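Local coordinates for protein cytochrome P450 (Bacillus megaterium, PDB 5L92) that binds corticosterone and oxidises steroids, as a heme-containing monooxygenase of the cytochrome P450 family, at residues 162-167 with 188-193; 196-201 with 235-240; 143-148 with 153-158. One frame throughout, in Å; residues are numbered along the deposited sequence.

Contact 1: 162-167 with 188-193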
loop_
_atom_site.group_PDB
_atom_site.type_symbol
_atom_site.label_atom_id
_atom_site.label_comp_id
_atom_site.label_asym_id
_atom_site.label_seq_id
_atom_site.Cartn_x
_atom_site.Cartn_y
_atom_site.Cartn_z
ATOM N N LYS A 162 9.985 -2.951 -10.688
ATOM C CA LYS A 162 10.108 -3.546 -9.359
ATOM C C LYS A 162 11.311 -3.001 -8.620
ATOM O O LYS A 162 11.203 -2.605 -7.455
ATOM C CB LYS A 162 10.219 -5.061 -9.462
ATOM C CG LYS A 162 9.994 -5.790 -8.108
ATOM C CD LYS A 162 9.941 -7.309 -8.329
ATOM C CE LYS A 162 9.747 -8.067 -7.022
ATOM N NZ LYS A 162 10.706 -7.587 -5.982
ATOM N N ASP A 163 12.489 -3.023 -9.265
ATOM C CA ASP A 163 13.695 -2.547 -8.590
ATOM C C ASP A 163 13.564 -1.086 -8.178
ATOM O O ASP A 163 13.923 -0.719 -7.055
ATOM C CB ASP A 163 14.923 -2.744 -9.480
ATOM C CG ASP A 163 15.198 -4.191 -9.739
ATOM O OD1 ASP A 163 14.623 -5.024 -8.995
ATOM O OD2 ASP A 163 15.957 -4.494 -10.687
ATOM N N TRP A 164 13.091 -0.226 -9.089
ATOM C CA TRP A 164 12.880 1.174 -8.727
ATOM C C TRP A 164 11.924 1.281 -7.561
ATOM O O TRP A 164 12.164 2.051 -6.613
ATOM C CB TRP A 164 12.324 1.987 -9.901
ATOM C CG TRP A 164 13.285 2.307 -10.948
ATOM C CD1 TRP A 164 14.617 2.540 -10.802
ATOM C CD2 TRP A 164 12.994 2.459 -12.342
ATOM N NE1 TRP A 164 15.172 2.811 -12.010
ATOM C CE2 TRP A 164 14.197 2.772 -12.979
ATOM C CE3 TRP A 164 11.821 2.353 -13.107
ATOM C CZ2 TRP A 164 14.281 2.971 -14.373
ATOM C CZ3 TRP A 164 11.893 2.561 -14.471
ATOM C CH2 TRP A 164 13.124 2.870 -15.095
ATOM N N SER A 165 10.832 0.509 -7.610
ATOM C CA SER A 165 9.796 0.626 -6.590
ATOM C C SER A 165 10.288 0.108 -5.254
ATOM O O SER A 165 10.010 0.723 -4.224
ATOM C CB SER A 165 8.518 -0.111 -7.006
ATOM O OG SER A 165 7.901 0.467 -8.131
ATOM N N ASP A 166 11.027 -1.011 -5.245
ATOM C CA ASP A 166 11.551 -1.518 -3.974
ATOM C C ASP A 166 12.505 -0.500 -3.361
ATOM O O ASP A 166 12.423 -0.211 -2.178
ATOM C CB ASP A 166 12.250 -2.876 -4.133
ATOM C CG ASP A 166 11.280 -4.029 -4.511
ATOM O OD1 ASP A 166 10.048 -3.889 -4.353
ATOM O OD2 ASP A 166 11.781 -5.071 -5.003
ATOM N N ILE A 167 13.367 0.115 -4.174
ATOM C CA ILE A 167 14.268 1.135 -3.637
ATOM C C ILE A 167 13.472 2.258 -2.978
ATOM O O ILE A 167 13.747 2.645 -1.831
ATOM C CB ILE A 167 15.195 1.665 -4.744
ATOM C CG1 ILE A 167 16.222 0.578 -5.081
ATOM C CG2 ILE A 167 15.847 3.019 -4.313
ATOM C CD1 ILE A 167 17.123 0.910 -6.271
ATOM N N MET A 188 17.294 8.940 -4.442
ATOM C CA MET A 188 17.377 10.051 -5.391
ATOM C C MET A 188 17.701 9.558 -6.798
ATOM O O MET A 188 17.129 10.031 -7.784
ATOM C CB MET A 188 18.430 11.054 -4.920
ATOM C CG MET A 188 18.051 11.832 -3.692
ATOM S SD MET A 188 19.474 12.771 -3.098
ATOM C CE MET A 188 19.447 14.211 -4.187
ATOM N N LYS A 189 18.594 8.586 -6.913
ATOM C CA LYS A 189 18.912 8.038 -8.226
ATOM C C LYS A 189 17.718 7.315 -8.853
ATOM O O LYS A 189 17.508 7.390 -10.073
ATOM C CB LYS A 189 20.116 7.114 -8.098
ATOM C CG LYS A 189 20.406 6.285 -9.339
ATOM C CD LYS A 189 21.711 5.505 -9.212
ATOM C CE LYS A 189 22.247 5.116 -10.597
ATOM N NZ LYS A 189 23.238 4.002 -10.499
ATOM N N ALA A 190 16.940 6.595 -8.044
ATOM C CA ALA A 190 15.767 5.886 -8.561
ATOM C C ALA A 190 14.662 6.853 -8.985
ATOM O O ALA A 190 14.028 6.655 -10.030
ATOM C CB ALA A 190 15.239 4.917 -7.500
ATOM N N ASN A 191 14.419 7.896 -8.186
ATOM C CA ASN A 191 13.500 8.963 -8.579
ATOM C C ASN A 191 13.875 9.540 -9.934
ATOM O O ASN A 191 13.022 9.709 -10.803
ATOM C CB ASN A 191 13.511 10.101 -7.555
ATOM C CG ASN A 191 12.569 9.878 -6.432
ATOM O OD1 ASN A 191 11.361 10.086 -6.578
ATOM N ND2 ASN A 191 13.103 9.491 -5.281
ATOM N N ASP A 192 15.157 9.879 -10.106
ATOM C CA ASP A 192 15.644 10.455 -11.362
ATOM C C ASP A 192 15.322 9.564 -12.543
ATOM O O ASP A 192 14.773 10.022 -13.551
ATOM C CB ASP A 192 17.158 10.674 -11.287
ATOM C CG ASP A 192 17.540 12.140 -11.078
ATOM O OD1 ASP A 192 16.782 12.892 -10.406
ATOM O OD2 ASP A 192 18.613 12.534 -11.596
ATOM N N GLU A 193 15.716 8.298 -12.449
ATOM C CA GLU A 193 15.515 7.318 -13.519
ATOM C C GLU A 193 14.030 7.045 -13.770
ATOM O O GLU A 193 13.592 6.948 -14.927
ATOM C CB GLU A 193 16.243 6.026 -13.142
ATOM C CG GLU A 193 17.785 6.094 -13.289
ATOM C CD GLU A 193 18.487 4.858 -12.732
ATOM O OE1 GLU A 193 17.806 4.007 -12.122
ATOM O OE2 GLU A 193 19.719 4.730 -12.900
#
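Glu-193 reaches from helix 177-207 to the indole of Trp-164 on helix 158-169, and its side chain can be followed atom by atom across the indole's rim. CB stands above the rim, 3.6 Å from Trp-164 NE1 and nearly as close to CE2 and CZ2. CG lies beside the backbone N (chi1 -75°), and from there the chain runs extended, crossing the indole at about a right angle. That carries the carboxylate past the rim of the ring to the N-H. At the tip, Glu-193 OE1 accepts the indole proton, with Trp-164 NE1 2.9 Å away and an N-H...O angle of 158°. The oxygen sits at the ring edge, close to the indole plane. It is met on its anti side, with the donor tilted a little out of the carboxylate plane. This single bond pairs the polar atom of a buried tryptophan and should fix how the ring is turned. The backbone of the same turn, Ala-190 O and Glu-193 C, lies over one indole face.

One turn earlier, the methyl CB of Ala-190 points at helix 158-169. It meets Ile-167 CG2 at 3.8 Å and Trp-164 CD1 at 4.1 Å. The axes of segments 162-167 and 188-193 come within 9.3 Å, their directions 138° apart, an oblique, mainly antiparallel crossing. On another side, Ser-165 packs on Ile-241 and Asn-244, so here residues 162-167 sit between helix 177-207 and helix 229-245.

Contact 2: 196-201 with 235-240. With HEM (protoporphyrin IX containing Fe), chain C.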
loop_
_atom_site.group_PDB
_atom_site.type_symbol
_atom_site.label_atom_id
_atom_site.label_comp_id
_atom_site.label_asym_id
_atom_site.label_seq_id
_atom_site.Cartn_x
_atom_site.Cartn_y
_atom_site.Cartn_z
ATOM N N THR A 196 12.860 10.151 -15.627
ATOM C CA THR A 196 13.276 10.239 -17.023
ATOM C C THR A 196 12.597 9.165 -17.845
ATOM O O THR A 196 12.235 9.414 -18.998
ATOM C CB THR A 196 14.817 10.174 -17.177
ATOM O OG1 THR A 196 15.334 9.003 -16.563
ATOM C CG2 THR A 196 15.468 11.354 -16.538
ATOM N N TYR A 197 12.366 7.987 -17.253
ATOM C CA TYR A 197 11.521 6.984 -17.892
ATOM C C TYR A 197 10.195 7.595 -18.311
ATOM O O TYR A 197 9.791 7.494 -19.476
ATOM C CB TYR A 197 11.266 5.797 -16.941
ATOM C CG TYR A 197 10.450 4.703 -17.578
ATOM C CD1 TYR A 197 9.059 4.728 -17.541
ATOM C CD2 TYR A 197 11.072 3.669 -18.253
ATOM C CE1 TYR A 197 8.328 3.752 -18.149
ATOM C CE2 TYR A 197 10.354 2.679 -18.853
ATOM C CZ TYR A 197 8.974 2.726 -18.814
ATOM O OH TYR A 197 8.222 1.742 -19.422
ATOM N N PHE A 198 9.495 8.248 -17.380
ATOM C CA PHE A 198 8.154 8.701 -17.716
ATOM C C PHE A 198 8.136 9.957 -18.588
ATOM O O PHE A 198 7.144 10.199 -19.276
ATOM C CB PHE A 198 7.333 8.907 -16.438
ATOM C CG PHE A 198 6.659 7.638 -15.965
ATOM C CD1 PHE A 198 5.557 7.140 -16.638
ATOM C CD2 PHE A 198 7.168 6.928 -14.895
ATOM C CE1 PHE A 198 4.944 5.958 -16.250
ATOM C CE2 PHE A 198 6.568 5.757 -14.469
ATOM C CZ PHE A 198 5.458 5.254 -15.145
ATOM N N TYR A 199 9.185 10.774 -18.582
ATOM C CA TYR A 199 9.214 11.855 -19.563
ATOM C C TYR A 199 9.272 11.306 -20.975
ATOM O O TYR A 199 8.623 11.840 -21.877
ATOM C CB TYR A 199 10.388 12.791 -19.305
ATOM C CG TYR A 199 10.054 13.810 -18.243
ATOM C CD1 TYR A 199 9.062 14.747 -18.472
ATOM C CD2 TYR A 199 10.703 13.830 -17.022
ATOM C CE1 TYR A 199 8.739 15.677 -17.544
ATOM C CE2 TYR A 199 10.389 14.784 -16.073
ATOM C CZ TYR A 199 9.400 15.707 -16.347
ATOM O OH TYR A 199 9.018 16.663 -15.437
ATOM N N ARG A 200 10.019 10.220 -21.182
ATOM C CA ARG A 200 10.011 9.568 -22.490
ATOM C C ARG A 200 8.621 9.034 -22.826
ATOM O O ARG A 200 8.069 9.338 -23.886
ATOM C CB ARG A 200 11.061 8.462 -22.530
ATOM C CG ARG A 200 11.207 7.783 -23.886
ATOM C CD ARG A 200 12.366 6.816 -23.908
ATOM N NE ARG A 200 12.372 5.880 -22.798
ATOM C CZ ARG A 200 11.589 4.810 -22.701
ATOM N NH1 ARG A 200 10.688 4.518 -23.648
ATOM N NH2 ARG A 200 11.703 4.027 -21.638
ATOM N N ILE A 201 7.999 8.300 -21.933
ATOM C CA ILE A 201 6.659 7.821 -22.169
ATOM C C ILE A 201 5.708 8.948 -22.602
ATOM O O ILE A 201 4.924 8.809 -23.499
ATOM C CB ILE A 201 6.079 7.158 -20.913
ATOM C CG1 ILE A 201 6.923 5.996 -20.469
ATOM C CG2 ILE A 201 4.671 6.716 -21.160
ATOM C CD1 ILE A 201 7.021 4.916 -21.469
ATOM N N PHE A 235 2.279 11.681 -10.846
ATOM C CA PHE A 235 1.139 10.802 -10.617
ATOM C C PHE A 235 1.386 9.426 -11.224
ATOM O O PHE A 235 1.112 8.397 -10.589
ATOM C CB PHE A 235 -0.126 11.460 -11.181
ATOM C CG PHE A 235 -1.364 10.607 -11.061
ATOM C CD1 PHE A 235 -2.099 10.572 -9.878
ATOM C CD2 PHE A 235 -1.794 9.862 -12.144
ATOM C CE1 PHE A 235 -3.244 9.773 -9.772
ATOM C CE2 PHE A 235 -2.935 9.065 -12.052
ATOM C CZ PHE A 235 -3.663 9.024 -10.873
ATOM N N SER A 236 1.967 9.386 -12.420
ATOM C CA SER A 236 2.283 8.109 -13.042
ATOM C C SER A 236 3.231 7.295 -12.172
ATOM O O SER A 236 3.034 6.083 -11.992
ATOM C CB SER A 236 2.859 8.353 -14.430
ATOM O OG SER A 236 1.874 8.995 -15.217
ATOM N N ILE A 237 4.231 7.954 -11.578
ATOM C CA ILE A 237 5.173 7.243 -10.711
ATOM C C ILE A 237 4.470 6.726 -9.462
ATOM O O ILE A 237 4.677 5.582 -9.050
ATOM C CB ILE A 237 6.376 8.151 -10.362
ATOM C CG1 ILE A 237 7.320 8.288 -11.589
ATOM C CG2 ILE A 237 7.160 7.601 -9.174
ATOM C CD1 ILE A 237 8.252 9.479 -11.509
ATOM N N LEU A 238 3.641 7.560 -8.844
ATOM C CA LEU A 238 2.900 7.131 -7.664
ATOM C C LEU A 238 2.106 5.870 -7.958
ATOM O O LEU A 238 2.145 4.912 -7.180
ATOM C CB LEU A 238 1.976 8.253 -7.214
ATOM C CG LEU A 238 1.040 8.023 -6.018
ATOM C CD1 LEU A 238 1.816 7.645 -4.734
ATOM C CD2 LEU A 238 0.230 9.283 -5.827
ATOM N N LEU A 239 1.423 5.834 -9.105
ATOM C CA LEU A 239 0.618 4.667 -9.452
ATOM C C LEU A 239 1.505 3.478 -9.718
ATOM O O LEU A 239 1.201 2.357 -9.289
ATOM C CB LEU A 239 -0.256 4.930 -10.678
ATOM C CG LEU A 239 -1.395 5.927 -10.613
ATOM C CD1 LEU A 239 -2.204 5.768 -11.925
ATOM C CD2 LEU A 239 -2.269 5.768 -9.436
ATOM N N LEU A 240 2.621 3.703 -10.407
ATOM C CA LEU A 240 3.532 2.600 -10.678
ATOM C C LEU A 240 3.973 1.936 -9.381
ATOM O O LEU A 240 3.931 0.710 -9.255
ATOM C CB LEU A 240 4.750 3.079 -11.445
ATOM C CG LEU A 240 5.685 1.950 -11.840
ATOM C CD1 LEU A 240 4.937 0.975 -12.767
ATOM C CD2 LEU A 240 6.927 2.514 -12.499
HETATM C CHA HEM C . -3.225 6.783 -0.973
HETATM C CHB HEM C . -3.002 2.348 1.077
HETATM C CHC HEM C . -3.450 0.242 -3.220
HETATM C CHD HEM C . -3.165 4.629 -5.248
HETATM C C1A HEM C . -3.177 5.747 -0.048
HETATM C C2A HEM C . -3.182 5.911 1.389
HETATM C C3A HEM C . -3.107 4.694 1.947
HETATM C C4A HEM C . -3.081 3.710 0.889
HETATM C CMA HEM C . -3.083 4.385 3.458
HETATM C CAA HEM C . -3.239 7.263 2.152
HETATM C CBA HEM C . -1.961 8.085 1.981
HETATM C CGA HEM C . -1.875 9.217 2.970
HETATM O O1A HEM C . -2.887 9.596 3.574
HETATM O O2A HEM C . -0.778 9.755 3.194
HETATM C C1B HEM C . -3.147 1.369 0.124
HETATM C C2B HEM C . -3.319 -0.061 0.339
HETATM C C3B HEM C . -3.427 -0.628 -0.874
HETATM C C4B HEM C . -3.317 0.419 -1.871
HETATM C CMB HEM C . -3.401 -0.741 1.720
HETATM C CAB HEM C . -3.669 -2.099 -1.271
HETATM C CBB HEM C . -4.247 -2.992 -0.451
HETATM C C1C HEM C . -3.417 1.255 -4.151
HETATM C C2C HEM C . -3.412 1.085 -5.579
HETATM C C3C HEM C . -3.352 2.286 -6.126
HETATM C C4C HEM C . -3.265 3.270 -5.082
HETATM C CMC HEM C . -3.521 -0.245 -6.367
HETATM C CAC HEM C . -3.307 2.487 -7.646
HETATM C CBC HEM C . -4.234 3.223 -8.250
HETATM C C1D HEM C . -3.152 5.597 -4.285
HETATM C C2D HEM C . -3.070 7.020 -4.542
HETATM C C3D HEM C . -3.093 7.644 -3.355
HETATM C C4D HEM C . -3.172 6.610 -2.329
HETATM C CMD HEM C . -2.966 7.615 -5.972
HETATM C CAD HEM C . -3.035 9.164 -3.060
HETATM C CBD HEM C . -4.452 9.754 -2.917
HETATM C CGD HEM C . -4.470 11.206 -2.480
HETATM O O1D HEM C . -5.489 11.899 -2.702
HETATM O O2D HEM C . -3.488 11.708 -1.877
HETATM N NA HEM C . -3.121 4.392 -0.345
HETATM N NB HEM C . -3.133 1.610 -1.233
HETATM N NC HEM C . -3.314 2.608 -3.882
HETATM N ND HEM C . -3.178 5.394 -2.930
HETATM FE FE HEM C . -3.279 3.489 -2.132
#
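Phe-198 drives its ring from helix 177-207 against one turn of helix 229-245, where Ser-236, Ile-237 and Leu-240 receive it. Ser-236 CB sits over one face, 3.9 Å from the centroid of the Phe-198 ring, in a CH-pi contact. The serine can offer its carbon because OG is turned back beside its own backbone N (chi1 -62°) and bonds to Ile-232 O. Leu-240 comes in at the ring edge, with CD2 3.8 Å from Phe-198 CE2. Its CG stands opposite the backbone N (chi1 -176°), which extends the branch to the ring. Ile-237 CG1 touches Phe-198 CD2 at 3.6 Å. Tyr-197 CD1 lies over the centre of the ring's other face, so the phenyl is clamped between carbons. A serine in place of Phe-198 would probably open a gap above Ser-236 CB and leave Leu-240 CD2 without the ring edge it packs on. The same turn of helix 229-245 also serves the active site: Leu-239 CD2 lies 3.4 Å from HEM CBC, and Leu-238 touches both heme and corticosterone. The contact between the helices is wholly apolar, which implies that it depends on shape and burial rather than on directed bonds.

Contact 3: 143-148 with 153-158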
loop_
_atom_site.group_PDB
_atom_site.type_symbol
_atom_site.label_atom_id
_atom_site.label_comp_id
_atom_site.label_asym_id
_atom_site.label_seq_id
_atom_site.Cartn_x
_atom_site.Cartn_y
_atom_site.Cartn_z
ATOM N N PRO A 143 -0.871 -7.427 -9.888
ATOM C CA PRO A 143 -1.156 -5.994 -9.807
ATOM C C PRO A 143 -0.233 -5.115 -10.666
ATOM O O PRO A 143 -0.651 -4.026 -11.070
ATOM C CB PRO A 143 -1.013 -5.719 -8.318
ATOM C CG PRO A 143 -1.290 -7.040 -7.681
ATOM C CD PRO A 143 -0.614 -7.994 -8.552
ATOM N N VAL A 144 1.003 -5.525 -10.945
ATOM C CA VAL A 144 1.840 -4.681 -11.796
ATOM C C VAL A 144 1.377 -4.791 -13.249
ATOM O O VAL A 144 1.493 -3.833 -14.029
ATOM C CB VAL A 144 3.327 -5.046 -11.642
ATOM C CG1 VAL A 144 3.596 -6.463 -12.127
ATOM C CG2 VAL A 144 4.228 -4.021 -12.389
ATOM N N MET A 145 0.862 -5.956 -13.629
ATOM C CA MET A 145 0.325 -6.153 -14.970
ATOM C C MET A 145 -0.926 -5.321 -15.168
ATOM O O MET A 145 -1.134 -4.742 -16.237
ATOM C CB MET A 145 0.013 -7.636 -15.215
ATOM C CG MET A 145 1.224 -8.515 -15.354
ATOM S SD MET A 145 0.809 -10.259 -15.122
ATOM C CE MET A 145 2.074 -11.073 -16.043
ATOM N N VAL A 146 -1.767 -5.239 -14.143
ATOM C CA VAL A 146 -2.906 -4.333 -14.198
ATOM C C VAL A 146 -2.428 -2.888 -14.311
ATOM O O VAL A 146 -2.881 -2.136 -15.180
ATOM C CB VAL A 146 -3.816 -4.526 -12.972
ATOM C CG1 VAL A 146 -4.888 -3.473 -12.964
ATOM C CG2 VAL A 146 -4.463 -5.892 -12.987
ATOM N N ILE A 147 -1.503 -2.475 -13.431
ATOM C CA ILE A 147 -1.089 -1.070 -13.405
ATOM C C ILE A 147 -0.347 -0.682 -14.678
ATOM O O ILE A 147 -0.444 0.453 -15.124
ATOM C CB ILE A 147 -0.237 -0.755 -12.153
ATOM C CG1 ILE A 147 -0.334 0.727 -11.790
ATOM C CG2 ILE A 147 1.259 -1.073 -12.390
ATOM C CD1 ILE A 147 -1.707 1.166 -11.314
ATOM N N ALA A 148 0.421 -1.599 -15.265
ATOM C CA ALA A 148 1.083 -1.315 -16.532
ATOM C C ALA A 148 0.063 -1.128 -17.657
ATOM O O ALA A 148 0.253 -0.276 -18.536
ATOM C CB ALA A 148 2.064 -2.428 -16.877
ATOM N N VAL A 153 2.097 1.429 -20.202
ATOM C CA VAL A 153 3.539 1.230 -20.336
ATOM C C VAL A 153 3.792 -0.249 -20.573
ATOM O O VAL A 153 2.942 -1.082 -20.225
ATOM C CB VAL A 153 4.313 1.733 -19.098
ATOM C CG1 VAL A 153 3.981 3.171 -18.818
ATOM C CG2 VAL A 153 4.015 0.870 -17.837
ATOM N N PRO A 154 4.948 -0.622 -21.123
ATOM C CA PRO A 154 5.174 -2.024 -21.496
ATOM C C PRO A 154 5.545 -2.898 -20.307
ATOM O O PRO A 154 6.493 -2.618 -19.560
ATOM C CB PRO A 154 6.327 -1.949 -22.504
ATOM C CG PRO A 154 7.033 -0.683 -22.190
ATOM C CD PRO A 154 5.963 0.278 -21.690
ATOM N N ILE A 155 4.809 -3.994 -20.163
ATOM C CA ILE A 155 5.084 -4.930 -19.093
ATOM C C ILE A 155 6.442 -5.578 -19.244
ATOM O O ILE A 155 6.968 -6.111 -18.270
ATOM C CB ILE A 155 3.960 -5.987 -19.028
ATOM C CG1 ILE A 155 4.057 -6.756 -17.724
ATOM C CG2 ILE A 155 4.029 -6.948 -20.234
ATOM C CD1 ILE A 155 3.867 -5.905 -16.492
ATOM N N GLU A 156 7.064 -5.477 -20.430
ATOM C CA GLU A 156 8.445 -5.937 -20.598
ATOM C C GLU A 156 9.421 -5.178 -19.698
ATOM O O GLU A 156 10.530 -5.662 -19.431
ATOM C CB GLU A 156 8.876 -5.801 -22.071
ATOM C CG GLU A 156 8.070 -6.681 -23.080
ATOM C CD GLU A 156 6.619 -6.209 -23.357
ATOM O OE1 GLU A 156 6.273 -5.028 -23.122
ATOM O OE2 GLU A 156 5.811 -7.043 -23.826
ATOM N N ASP A 157 9.038 -4.010 -19.208
ATOM C CA ASP A 157 9.873 -3.287 -18.265
ATOM C C ASP A 157 9.585 -3.636 -16.804
ATOM O O ASP A 157 10.097 -2.950 -15.924
ATOM C CB ASP A 157 9.697 -1.786 -18.486
ATOM C CG ASP A 157 10.215 -1.343 -19.838
ATOM O OD1 ASP A 157 11.094 -2.051 -20.376
ATOM O OD2 ASP A 157 9.749 -0.304 -20.350
ATOM N N GLN A 158 8.797 -4.690 -16.538
ATOM C CA GLN A 158 8.403 -5.035 -15.167
ATOM C C GLN A 158 9.587 -5.090 -14.209
ATOM O O GLN A 158 9.469 -4.687 -13.052
ATOM C CB GLN A 158 7.660 -6.377 -15.157
ATOM C CG GLN A 158 7.419 -7.020 -13.740
ATOM C CD GLN A 158 8.545 -7.980 -13.323
ATOM O OE1 GLN A 158 8.879 -8.899 -14.066
ATOM N NE2 GLN A 158 9.134 -7.764 -12.138
#
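Val-144, the first residue of 143-148 to meet 153-158, presents CG1 to the aliphatic part of Gln-158, with Val-144 CG1 4.2 Å from Gln-158 CG. Its chi1 of 64° sets CG1 in the crowded position between backbone N and carbonyl carbon. Gln-158 crosses it at about a right angle, then bends at chi2 and sends its amide NE2 to Tyr-140 OH. Val-144 O is also brushed by the tip of Ile-155.

Next comes Met-145, whose CG lies 3.9 Å from Ile-155 CD1; its CA is equally near that methyl. Further round, the methionine packs on Ile-118 and Leu-122 of helix 112-125. The isoleucine reaches the helix because its CG1 stands opposite the backbone N (chi1 -166°), so CD1 ends as a wedge against one turn.

Ile-147 turns to another side and rests on Leu-239. Ala-148 then closes the walk. Its CB lies 3.9 Å from Ile-155 CD1 and 4.0 Å from Val-153 CG2; a side chain this short lets the loop come near. Ala-148 O accepts from Val-153 N at 3.0 Å, in the carbonyl plane, with an N-H...O angle of 151°. The donor is five positions after the acceptor, so this six-to-one bond draws the chain back as helix 141-151 ends.

After it the chain makes a short 3-10 turn at 155-156 and enters helix 158-169. The arrangement is the connection between the E and F helices of the cytochrome P450 fold, folded back on the end of the E helix by one backbone bond and a small apolar cluster.

Contact 2 is fully buried, whereas contacts 1 and 3 are only partly so. Contacts 1 and 2 both use helix 177-207, laid first against helix 158-169 and then against helix 229-245; contact 3 joins helix 141-151 to the chain leading into helix 158-169. The chemistry follows the place: contact 1 adds an indole-carboxylate bond, contact 3 a backbone bond at a helix end, and contact 2 packs by carbon alone. Tyr-197 ties the three together. Its ring touches Trp-164 of contact 1, while its OH lies 2.7 Å from Asp-157 OD2 of contact 3, a probable hydrogen bond. Beside it, Phe-198 of contact 2 packs on Val-153 of contact 3.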